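Long-range contacts in glycoside hydrolase (Streptococcus pneumoniae serotype 4, PDB 6ORH), which probably hydrolyses alpha-L-fucosidic linkages as a family 29 glycoside hydrolase, contributing to the breakdown of host carbohydrate antigens: residues 379-384 with 443-448; 326-331 with 346-351; 286-291 with 415-420. The protein carries 2 engineered substitutions. All blocks are in the same frame, centred on the assembly; numbering follows the deposited sequence.

Interactions 1 and 2 lie within the C-terminal F5/8 type C domain, with centres about 9 Å apart, and meet where Ser446 OG approaches Asp326 OD2 at 2.7 Å. Interaction 3 ties that domain to the alpha-L-fucosidase barrel; its centre is about 10 Å from that of interaction 1, and strand 417-426 pairs directly with strand 378-382, as Leu419 N to Ile379 O at 2.8 Å attests. Interactions 2 and 3 do not touch, their centres being about 18 Å apart. No segment contains a residue of either bound-glycan pocket, whereas His346, Asp349 and Leu351 of interaction 2 and Thr443 of interaction 1 belong to a calcium site with no ion bound to this chain in the model.

Interaction 1. Residues 379-384 with 443-448; sequences IELRED and TKISLY
Glu380 and Ser446 make a hydrogen-bonded pair between antiparallel strands whose directions differ by 163°. Glu380 N donates to Ser446 O at 2.8 Å, and Ser446 N answers to Glu380 O at 2.9 Å. Thr443, a calcium-site residue, donates its N-H to Arg382 O, with N 2.8 Å away. Charge gathers on the face that carries Glu380, Arg382 and Lys444, a salt-bridge network. An extended chain, with CG anti to the backbone N (chi1 173°), carries the Glu380 carboxylate. Glu380 OE2 takes Lys444 NZ from above the carboxylate plane at 2.7 Å and Arg382 NE nearly in line with the C-O bond, also at 2.7 Å. The shared oxygen probably offsets repulsion between Arg382 NH2 and Lys444 NZ, 3.5 Å apart. Glu380 OE1 accepts from Tyr448 OH at 2.8 Å and sits in plane at the ring's edge, carboxylate and ring turned 42° apart. Apolar contacts fill the face of Ile379 and Leu381: Leu381 CD2 lies alongside Ile445 CG1 at 3.5 Å, while Leu447 CD2 meets Ile379 CG1. In the five-stranded sheet, strand 417-426 flanks 378-382 opposite 441-448, and the apolar face packs on strands 391-400 and 428-436, forming the beta-sandwich core.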
loop_
_atom_site.group_PDB
_atom_site.type_symbol
_atom_site.label_atom_id
_atom_site.label_comp_id
_atom_site.label_asym_id
_atom_site.label_seq_id
_atom_site.Cartn_x
_atom_site.Cartn_y
_atom_site.Cartn_z
ATOM N N ILE A 379 -12.206 -10.372 1.534
ATOM C CA ILE A 379 -13.289 -10.262 0.566
ATOM C C ILE A 379 -12.694 -10.263 -0.850
ATOM O O ILE A 379 -11.636 -9.690 -1.050
ATOM C CB ILE A 379 -14.195 -9.034 0.834
ATOM C CG1 ILE A 379 -15.462 -9.077 -0.028
ATOM C CG2 ILE A 379 -13.402 -7.729 0.646
ATOM C CD1 ILE A 379 -16.549 -8.040 0.299
ATOM N N GLU A 380 -13.341 -10.977 -1.783
ATOM C CA GLU A 380 -12.955 -10.958 -3.199
ATOM C C GLU A 380 -14.086 -10.339 -4.021
ATOM O O GLU A 380 -15.264 -10.684 -3.861
ATOM C CB GLU A 380 -12.651 -12.387 -3.684
ATOM C CG GLU A 380 -12.413 -12.446 -5.211
ATOM C CD GLU A 380 -12.212 -13.868 -5.722
ATOM O OE1 GLU A 380 -11.704 -14.700 -4.959
ATOM O OE2 GLU A 380 -12.554 -14.130 -6.902
ATOM N N LEU A 381 -13.741 -9.398 -4.924
ATOM C CA LEU A 381 -14.684 -8.796 -5.854
ATOM C C LEU A 381 -14.106 -9.001 -7.257
ATOM O O LEU A 381 -12.875 -8.962 -7.411
ATOM C CB LEU A 381 -14.765 -7.286 -5.571
ATOM C CG LEU A 381 -15.135 -6.846 -4.148
ATOM C CD1 LEU A 381 -15.114 -5.317 -4.056
ATOM C CD2 LEU A 381 -16.501 -7.378 -3.746
ATOM N N ARG A 382 -14.957 -9.152 -8.271
ATOM C CA ARG A 382 -14.472 -9.222 -9.656
ATOM C C ARG A 382 -15.364 -8.393 -10.574
ATOM O O ARG A 382 -16.602 -8.448 -10.513
ATOM C CB ARG A 382 -14.510 -10.653 -10.205
ATOM C CG ARG A 382 -13.617 -11.630 -9.454
ATOM C CD ARG A 382 -13.407 -12.877 -10.310
ATOM N NE ARG A 382 -12.676 -13.902 -9.584
ATOM C CZ ARG A 382 -12.164 -14.982 -10.180
ATOM N NH1 ARG A 382 -12.307 -15.125 -11.490
ATOM N NH2 ARG A 382 -11.513 -15.892 -9.476
ATOM N N GLU A 383 -14.721 -7.637 -11.471
ATOM C CA GLU A 383 -15.436 -6.929 -12.521
ATOM C C GLU A 383 -15.653 -7.836 -13.721
ATOM O O GLU A 383 -15.171 -8.963 -13.746
ATOM C CB GLU A 383 -14.699 -5.664 -12.982
ATOM C CG GLU A 383 -14.896 -4.527 -12.023
ATOM C CD GLU A 383 -14.233 -3.243 -12.479
ATOM O OE1 GLU A 383 -12.988 -3.143 -12.309
ATOM O OE2 GLU A 383 -14.969 -2.321 -12.885
ATOM N N ASP A 384 -16.411 -7.356 -14.707
ATOM C CA ASP A 384 -16.511 -8.097 -15.949
ATOM C C ASP A 384 -15.716 -7.372 -17.029
ATOM O O ASP A 384 -16.234 -6.471 -17.679
ATOM C CB ASP A 384 -17.969 -8.286 -16.393
ATOM C CG ASP A 384 -18.126 -9.065 -17.694
ATOM O OD1 ASP A 384 -17.104 -9.480 -18.310
ATOM O OD2 ASP A 384 -19.290 -9.233 -18.112
ATOM N N THR A 443 -19.048 -9.659 -11.139
ATOM C CA THR A 443 -19.422 -11.027 -11.476
ATOM C C THR A 443 -19.528 -11.908 -10.237
ATOM O O THR A 443 -20.125 -12.988 -10.304
ATOM C CB THR A 443 -18.432 -11.663 -12.456
ATOM O OG1 THR A 443 -17.132 -11.794 -11.856
ATOM C CG2 THR A 443 -18.344 -10.891 -13.755
ATOM N N LYS A 444 -18.974 -11.456 -9.120
ATOM C CA LYS A 444 -18.775 -12.320 -7.967
ATOM C C LYS A 444 -18.380 -11.471 -6.760
ATOM O O LYS A 444 -17.617 -10.487 -6.885
ATOM C CB LYS A 444 -17.598 -13.257 -8.260
ATOM C CG LYS A 444 -17.288 -14.342 -7.234
ATOM C CD LYS A 444 -15.994 -15.008 -7.681
ATOM C CE LYS A 444 -15.232 -15.701 -6.586
ATOM N NZ LYS A 444 -14.031 -16.336 -7.143
ATOM N N ILE A 445 -18.927 -11.842 -5.591
ATOM C CA ILE A 445 -18.400 -11.432 -4.299
ATOM C C ILE A 445 -18.203 -12.712 -3.487
ATOM O O ILE A 445 -19.140 -13.513 -3.394
ATOM C CB ILE A 445 -19.323 -10.445 -3.551
ATOM C CG1 ILE A 445 -19.519 -9.128 -4.310
ATOM C CG2 ILE A 445 -18.801 -10.186 -2.144
ATOM C CD1 ILE A 445 -20.751 -8.372 -3.888
ATOM N N SER A 446 -16.980 -12.915 -2.998
ATOM C CA SER A 446 -16.612 -14.075 -2.193
ATOM C C SER A 446 -16.001 -13.616 -0.871
ATOM O O SER A 446 -15.491 -12.498 -0.779
ATOM C CB SER A 446 -15.682 -15.015 -2.954
ATOM O OG SER A 446 -16.345 -15.511 -4.131
ATOM N N LEU A 447 -16.057 -14.485 0.155
ATOM C CA LEU A 447 -15.460 -14.233 1.455
ATOM C C LEU A 447 -14.658 -15.464 1.864
ATOM O O LEU A 447 -15.127 -16.595 1.666
ATOM C CB LEU A 447 -16.558 -13.994 2.502
ATOM C CG LEU A 447 -17.343 -12.688 2.358
ATOM C CD1 LEU A 447 -18.579 -12.710 3.262
ATOM C CD2 LEU A 447 -16.447 -11.496 2.689
ATOM N N TYR A 448 -13.468 -15.214 2.410
ATOM C CA TYR A 448 -12.592 -16.292 2.859
ATOM C C TYR A 448 -11.953 -15.972 4.204
ATOM O O TYR A 448 -11.833 -14.815 4.622
ATOM C CB TYR A 448 -11.446 -16.552 1.875
ATOM C CG TYR A 448 -11.851 -16.634 0.428
ATOM C CD1 TYR A 448 -12.547 -17.730 -0.085
ATOM C CD2 TYR A 448 -11.500 -15.617 -0.453
ATOM C CE1 TYR A 448 -12.901 -17.817 -1.421
ATOM C CE2 TYR A 448 -11.860 -15.684 -1.788
ATOM C CZ TYR A 448 -12.556 -16.774 -2.276
ATOM O OH TYR A 448 -12.919 -16.837 -3.586
#

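Interaction 2. Residues 326-331 with 346-351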
loop_
_atom_site.group_PDB
_atom_site.type_symbol
_atom_site.label_atom_id
_atom_site.label_comp_id
_atom_site.label_asym_id
_atom_site.label_seq_id
_atom_site.Cartn_x
_atom_site.Cartn_y
_atom_site.Cartn_z
ATOM N N ASP A 326 -15.697 -20.598 0.069
ATOM C CA ASP A 326 -16.303 -19.293 -0.138
ATOM C C ASP A 326 -17.507 -19.168 0.797
ATOM O O ASP A 326 -18.581 -19.720 0.507
ATOM C CB ASP A 326 -16.744 -19.135 -1.598
ATOM C CG ASP A 326 -17.365 -17.782 -1.901
ATOM O OD1 ASP A 326 -17.461 -16.969 -0.968
ATOM O OD2 ASP A 326 -17.765 -17.571 -3.066
ATOM N N LEU A 327 -17.322 -18.379 1.857
ATOM C CA LEU A 327 -18.312 -18.225 2.916
ATOM C C LEU A 327 -19.486 -17.371 2.452
ATOM O O LEU A 327 -20.498 -17.247 3.156
ATOM C CB LEU A 327 -17.641 -17.608 4.138
ATOM C CG LEU A 327 -16.496 -18.438 4.710
ATOM C CD1 LEU A 327 -15.600 -17.570 5.559
ATOM C CD2 LEU A 327 -17.068 -19.595 5.534
ATOM N N ALA A 328 -19.360 -16.760 1.264
ATOM C CA ALA A 328 -20.434 -15.938 0.747
ATOM C C ALA A 328 -21.354 -16.711 -0.199
ATOM O O ALA A 328 -22.397 -16.190 -0.568
ATOM C CB ALA A 328 -19.866 -14.699 0.068
ATOM N N LEU A 329 -20.996 -17.948 -0.580
ATOM C CA LEU A 329 -21.793 -18.657 -1.577
ATOM C C LEU A 329 -23.238 -18.773 -1.099
ATOM O O LEU A 329 -23.487 -19.223 0.011
ATOM C CB LEU A 329 -21.231 -20.065 -1.786
ATOM C CG LEU A 329 -20.288 -20.292 -2.958
ATOM C CD1 LEU A 329 -19.908 -21.764 -3.023
ATOM C CD2 LEU A 329 -20.872 -19.820 -4.288
ATOM N N GLY A 330 -24.189 -18.364 -1.935
ATOM C CA GLY A 330 -25.605 -18.473 -1.618
ATOM C C GLY A 330 -26.119 -17.407 -0.653
ATOM O O GLY A 330 -27.301 -17.389 -0.326
ATOM N N ALA A 331 -25.249 -16.501 -0.186
ATOM C CA ALA A 331 -25.729 -15.371 0.598
ATOM C C ALA A 331 -26.782 -14.572 -0.175
ATOM O O ALA A 331 -26.708 -14.430 -1.396
ATOM C CB ALA A 331 -24.561 -14.497 1.000
ATOM N N HIS A 346 -26.783 -12.751 -8.580
ATOM C CA HIS A 346 -25.735 -13.268 -9.444
ATOM C C HIS A 346 -24.343 -13.170 -8.813
ATOM O O HIS A 346 -23.390 -13.751 -9.330
ATOM C CB HIS A 346 -25.794 -12.575 -10.810
ATOM C CG HIS A 346 -27.016 -12.954 -11.575
ATOM N ND1 HIS A 346 -27.446 -12.252 -12.692
ATOM C CD2 HIS A 346 -27.933 -13.928 -11.350
ATOM C CE1 HIS A 346 -28.546 -12.816 -13.156
ATOM N NE2 HIS A 346 -28.875 -13.842 -12.334
ATOM N N LEU A 347 -24.214 -12.431 -7.708
ATOM C CA LEU A 347 -22.906 -12.225 -7.101
ATOM C C LEU A 347 -22.493 -13.412 -6.233
ATOM O O LEU A 347 -21.313 -13.580 -5.964
ATOM C CB LEU A 347 -22.947 -10.931 -6.285
ATOM C CG LEU A 347 -23.134 -9.678 -7.129
ATOM C CD1 LEU A 347 -23.612 -8.499 -6.287
ATOM C CD2 LEU A 347 -21.831 -9.349 -7.846
ATOM N N THR A 348 -23.464 -14.242 -5.806
ATOM C CA THR A 348 -23.114 -15.315 -4.884
ATOM C C THR A 348 -23.685 -16.660 -5.330
ATOM O O THR A 348 -23.775 -17.586 -4.525
ATOM C CB THR A 348 -23.601 -15.006 -3.463
ATOM O OG1 THR A 348 -25.011 -14.822 -3.513
ATOM C CG2 THR A 348 -23.003 -13.731 -2.911
ATOM N N ASP A 349 -24.055 -16.768 -6.607
ATOM C CA ASP A 349 -24.794 -17.936 -7.065
ATOM C C ASP A 349 -23.842 -19.024 -7.562
ATOM O O ASP A 349 -24.297 -20.100 -7.948
ATOM C CB ASP A 349 -25.858 -17.551 -8.100
ATOM C CG ASP A 349 -25.323 -17.080 -9.449
ATOM O OD1 ASP A 349 -24.098 -16.871 -9.585
ATOM O OD2 ASP A 349 -26.161 -16.903 -10.363
ATOM N N GLY A 350 -22.533 -18.747 -7.546
ATOM C CA GLY A 350 -21.517 -19.696 -7.973
ATOM C C GLY A 350 -21.595 -20.028 -9.462
ATOM O O GLY A 350 -20.932 -20.957 -9.912
ATOM N N LEU A 351 -22.435 -19.288 -10.206
ATOM C CA LEU A 351 -22.503 -19.367 -11.662
ATOM C C LEU A 351 -21.584 -18.281 -12.218
ATOM O O LEU A 351 -21.843 -17.096 -12.008
ATOM C CB LEU A 351 -23.944 -19.097 -12.130
ATOM C CG LEU A 351 -24.867 -20.283 -12.430
ATOM C CD1 LEU A 351 -24.612 -21.486 -11.521
ATOM C CD2 LEU A 351 -26.335 -19.863 -12.362
#
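Thr348 docks against the peptides of Ala328, Gly330 and Ala331, joining two loops of the F5/8 type C beta-sandwich. The 326-331 side consists of overlapping beta turns, type I from Asp326 to Leu329 and type II from Ala328 to Ala331. An Asx turn opens it, Ala328 N donating to Asp326 OD1 at 2.9 Å, and the second turn is closed by Ala331 N on Ala328 O.

The opposing segment enters at the end of a 3-10 segment, with the calcium-site residue His346, whose ND1 bonds to Ser355 O. Buried Leu347 touches Val333, Leu366, Leu442 and Ile445, and its backbone also bonds to that of Ile445. Thr348 comes next and carries the contact with both its backbone and its side chain. Its OG1 stands between the backbone N and the carbonyl carbon (chi1 58°), and Thr348 OG1 donates to Ala331 O at 2.7 Å, in the carbonyl plane and on a lone pair. Thr348 CB rests on Ala328 O at 3.4 Å, with CG2 beside it, so the carbonyl that closes the type II turn is also in van der Waals contact. Thr348 O receives Gly330 N at 2.7 Å in a nearly straight bond (164°). Thr348 OG1 and O thus grip the type II turn at Ala331 and Gly330.

Asp349 points away from 326-331; it is a calcium-site residue seen in a PDB entry of this protein, and its OD2 bonds to Ser354 OG, another residue of that site. Gly350 has no side chain, which lets Leu329 CD2 come within 3.7 Å of Gly350 CA at the exposed margin. Leu351, also of the calcium site, completes an Asx turn: Leu351 N donates to Asp349 OD1 at 3.0 Å, approaching 64° out of the carboxylate plane.

Interaction 3. Residues 286-291 with 415-420. With EDO (1,2-ethanediol), chain L.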
loop_
_atom_site.group_PDB
_atom_site.type_symbol
_atom_site.label_atom_id
_atom_site.label_comp_id
_atom_site.label_asym_id
_atom_site.label_seq_id
_atom_site.Cartn_x
_atom_site.Cartn_y
_atom_site.Cartn_z
ATOM N N VAL A 286 -1.673 -10.791 -7.563
ATOM C CA VAL A 286 -2.899 -11.477 -7.935
ATOM C C VAL A 286 -4.080 -10.832 -7.206
ATOM O O VAL A 286 -5.152 -10.677 -7.797
ATOM C CB VAL A 286 -2.766 -12.988 -7.622
ATOM C CG1 VAL A 286 -4.115 -13.682 -7.756
ATOM C CG2 VAL A 286 -1.747 -13.622 -8.592
ATOM N N GLY A 287 -3.878 -10.483 -5.930
ATOM C CA GLY A 287 -4.929 -9.848 -5.138
ATOM C C GLY A 287 -5.217 -8.397 -5.543
ATOM O O GLY A 287 -6.160 -7.819 -5.013
ATOM N N ARG A 288 -4.475 -7.854 -6.506
ATOM C CA ARG A 288 -4.793 -6.525 -7.043
ATOM C C ARG A 288 -5.136 -6.616 -8.526
ATOM O O ARG A 288 -5.238 -5.588 -9.225
ATOM C CB ARG A 288 -3.680 -5.521 -6.743
ATOM C CG ARG A 288 -3.687 -5.121 -5.270
ATOM C CD ARG A 288 -2.572 -4.150 -4.951
ATOM N NE ARG A 288 -2.774 -3.700 -3.580
ATOM C CZ ARG A 288 -2.165 -2.667 -3.021
ATOM N NH1 ARG A 288 -1.251 -1.950 -3.675
ATOM N NH2 ARG A 288 -2.520 -2.315 -1.792
ATOM N N GLY A 289 -5.361 -7.833 -9.012
ATOM C CA GLY A 289 -5.912 -7.983 -10.354
ATOM C C GLY A 289 -4.834 -8.144 -11.433
ATOM O O GLY A 289 -5.132 -7.963 -12.612
ATOM N N THR A 290 -3.636 -8.580 -11.046
ATOM C CA THR A 290 -2.629 -8.789 -12.091
ATOM C C THR A 290 -1.856 -10.082 -11.826
ATOM O O THR A 290 -1.723 -10.493 -10.681
ATOM C CB THR A 290 -1.721 -7.553 -12.192
ATOM O OG1 THR A 290 -1.161 -7.507 -13.512
ATOM C CG2 THR A 290 -0.605 -7.543 -11.172
ATOM N N PRO A 291 -1.265 -10.721 -12.860
ATOM C CA PRO A 291 -0.523 -11.954 -12.640
ATOM C C PRO A 291 0.790 -11.759 -11.902
ATOM O O PRO A 291 1.461 -10.727 -12.005
ATOM C CB PRO A 291 -0.250 -12.504 -14.054
ATOM C CG PRO A 291 -1.269 -11.801 -14.933
ATOM C CD PRO A 291 -1.420 -10.432 -14.296
ATOM N N TYR A 415 -9.859 -7.460 -12.739
ATOM C CA TYR A 415 -10.239 -8.840 -12.977
ATOM C C TYR A 415 -10.619 -9.525 -11.659
ATOM O O TYR A 415 -11.551 -10.340 -11.587
ATOM C CB TYR A 415 -9.063 -9.601 -13.593
ATOM C CG TYR A 415 -9.477 -10.964 -14.080
ATOM C CD1 TYR A 415 -10.045 -11.107 -15.336
ATOM C CD2 TYR A 415 -9.310 -12.070 -13.262
ATOM C CE1 TYR A 415 -10.471 -12.354 -15.775
ATOM C CE2 TYR A 415 -9.732 -13.323 -13.683
ATOM C CZ TYR A 415 -10.323 -13.443 -14.937
ATOM O OH TYR A 415 -10.700 -14.659 -15.438
ATOM N N LYS A 416 -9.837 -9.221 -10.624
ATOM C CA LYS A 416 -10.027 -9.841 -9.326
ATOM C C LYS A 416 -9.305 -8.998 -8.291
ATOM O O LYS A 416 -8.129 -8.683 -8.449
ATOM C CB LYS A 416 -9.395 -11.236 -9.348
ATOM C CG LYS A 416 -9.265 -11.927 -7.994
ATOM C CD LYS A 416 -8.829 -13.384 -8.211
ATOM C CE LYS A 416 -8.441 -14.102 -6.934
ATOM N NZ LYS A 416 -8.101 -15.523 -7.223
ATOM N N ARG A 417 -10.016 -8.659 -7.204
ATOM C CA ARG A 417 -9.432 -7.890 -6.118
ATOM C C ARG A 417 -9.677 -8.673 -4.831
ATOM O O ARG A 417 -10.825 -9.029 -4.535
ATOM C CB ARG A 417 -10.139 -6.522 -6.013
ATOM C CG ARG A 417 -9.664 -5.616 -4.884
ATOM C CD ARG A 417 -8.234 -5.137 -5.138
ATOM N NE ARG A 417 -7.599 -4.507 -3.981
ATOM C CZ ARG A 417 -7.466 -3.203 -3.801
ATOM N NH1 ARG A 417 -8.042 -2.315 -4.619
ATOM N NH2 ARG A 417 -6.786 -2.784 -2.742
ATOM N N LEU A 418 -8.593 -8.958 -4.120
ATOM C CA LEU A 418 -8.685 -9.497 -2.768
ATOM C C LEU A 418 -8.437 -8.320 -1.845
ATOM O O LEU A 418 -7.575 -7.467 -2.107
ATOM C CB LEU A 418 -7.649 -10.607 -2.565
ATOM C CG LEU A 418 -7.818 -11.797 -3.500
ATOM C CD1 LEU A 418 -6.634 -12.770 -3.356
ATOM C CD2 LEU A 418 -9.135 -12.519 -3.227
ATOM N N LEU A 419 -9.313 -8.167 -0.864
ATOM C CA LEU A 419 -9.038 -7.161 0.138
ATOM C C LEU A 419 -9.102 -7.771 1.545
ATOM O O LEU A 419 -10.133 -8.323 1.914
ATOM C CB LEU A 419 -10.090 -6.064 -0.037
ATOM C CG LEU A 419 -9.954 -4.899 0.937
ATOM C CD1 LEU A 419 -8.706 -4.067 0.605
ATOM C CD2 LEU A 419 -11.210 -4.040 0.827
ATOM N N ARG A 420 -7.996 -7.674 2.288
ATOM C CA ARG A 420 -7.922 -8.241 3.628
ATOM C C ARG A 420 -8.351 -7.198 4.646
ATOM O O ARG A 420 -8.208 -5.989 4.435
ATOM C CB ARG A 420 -6.500 -8.696 3.951
ATOM C CG ARG A 420 -6.124 -9.967 3.202
ATOM C CD ARG A 420 -4.680 -10.349 3.463
ATOM N NE ARG A 420 -3.755 -9.361 2.935
ATOM C CZ ARG A 420 -2.436 -9.356 3.139
ATOM N NH1 ARG A 420 -1.862 -10.310 3.860
ATOM N NH2 ARG A 420 -1.679 -8.438 2.577
HETATM C C1 EDO L . -4.968 -11.623 -12.387
HETATM O O1 EDO L . -4.132 -12.633 -12.839
HETATM C C2 EDO L . -5.268 -12.061 -11.023
HETATM O O2 EDO L . -5.993 -11.174 -10.339
HETATM O O HOH W 1 -5.001 -4.705 -1.649
HETATM O O HOH W 2 -7.289 -6.387 -13.276
#
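Leu418 N donates to Gly287 O at 2.8 Å with an N-H...O angle of 157°, joining the loop before barrel strand 292-295 to the start of strand 417-426 in the C-terminal sandwich. Gly287, with no side chain to intervene, packs its CA against Leu418 CB at 3.8 Å. Gly289 N lies 2.9 Å from Lys416 O, yet the angle is poor, and this N-H bonds instead to Val286 O within its own turn. Leu418 N to Gly287 O is therefore the one direct hydrogen bond between the segments, and 286-287 is 3-10 rather than strand.

Arg417 bends at chi2 (68°), which puts Arg417 CD 3.4 Å from Gly287 O. Its guanidinium receives Arg288 CG over one face, and the two guanidinium planes are 67° apart. Arg288 NE and Arg417 NH2 remain 4.2 Å from each other, both donating to one water, which lies 3.1 Å from Arg288 NE and 2.8 Å from Arg417 NH2. A second water bridges Gly289 O and Tyr415 N. Ethanediol, probably from the crystallisation liquor, hydrogen-bonds through O2 to Val286 O at 2.7 Å, and also bonds to Leu19 O.

Farther out, Arg288 NH1 bonds to Ala219 O, and Lys416 NZ reaches Glu22 and Tyr323 OH. Arg417 NH1 meets Asp221 and Thr412 O, so Asp221 and Glu22 of the barrel tie down Arg417 and Lys416 across the junction, while Thr412 holds Arg417 from its own domain.

One direct backbone bond and two water bridges thus make the junction largely polar, and Asp221 probably compensates part of the positive charge where the two arginines run side by side.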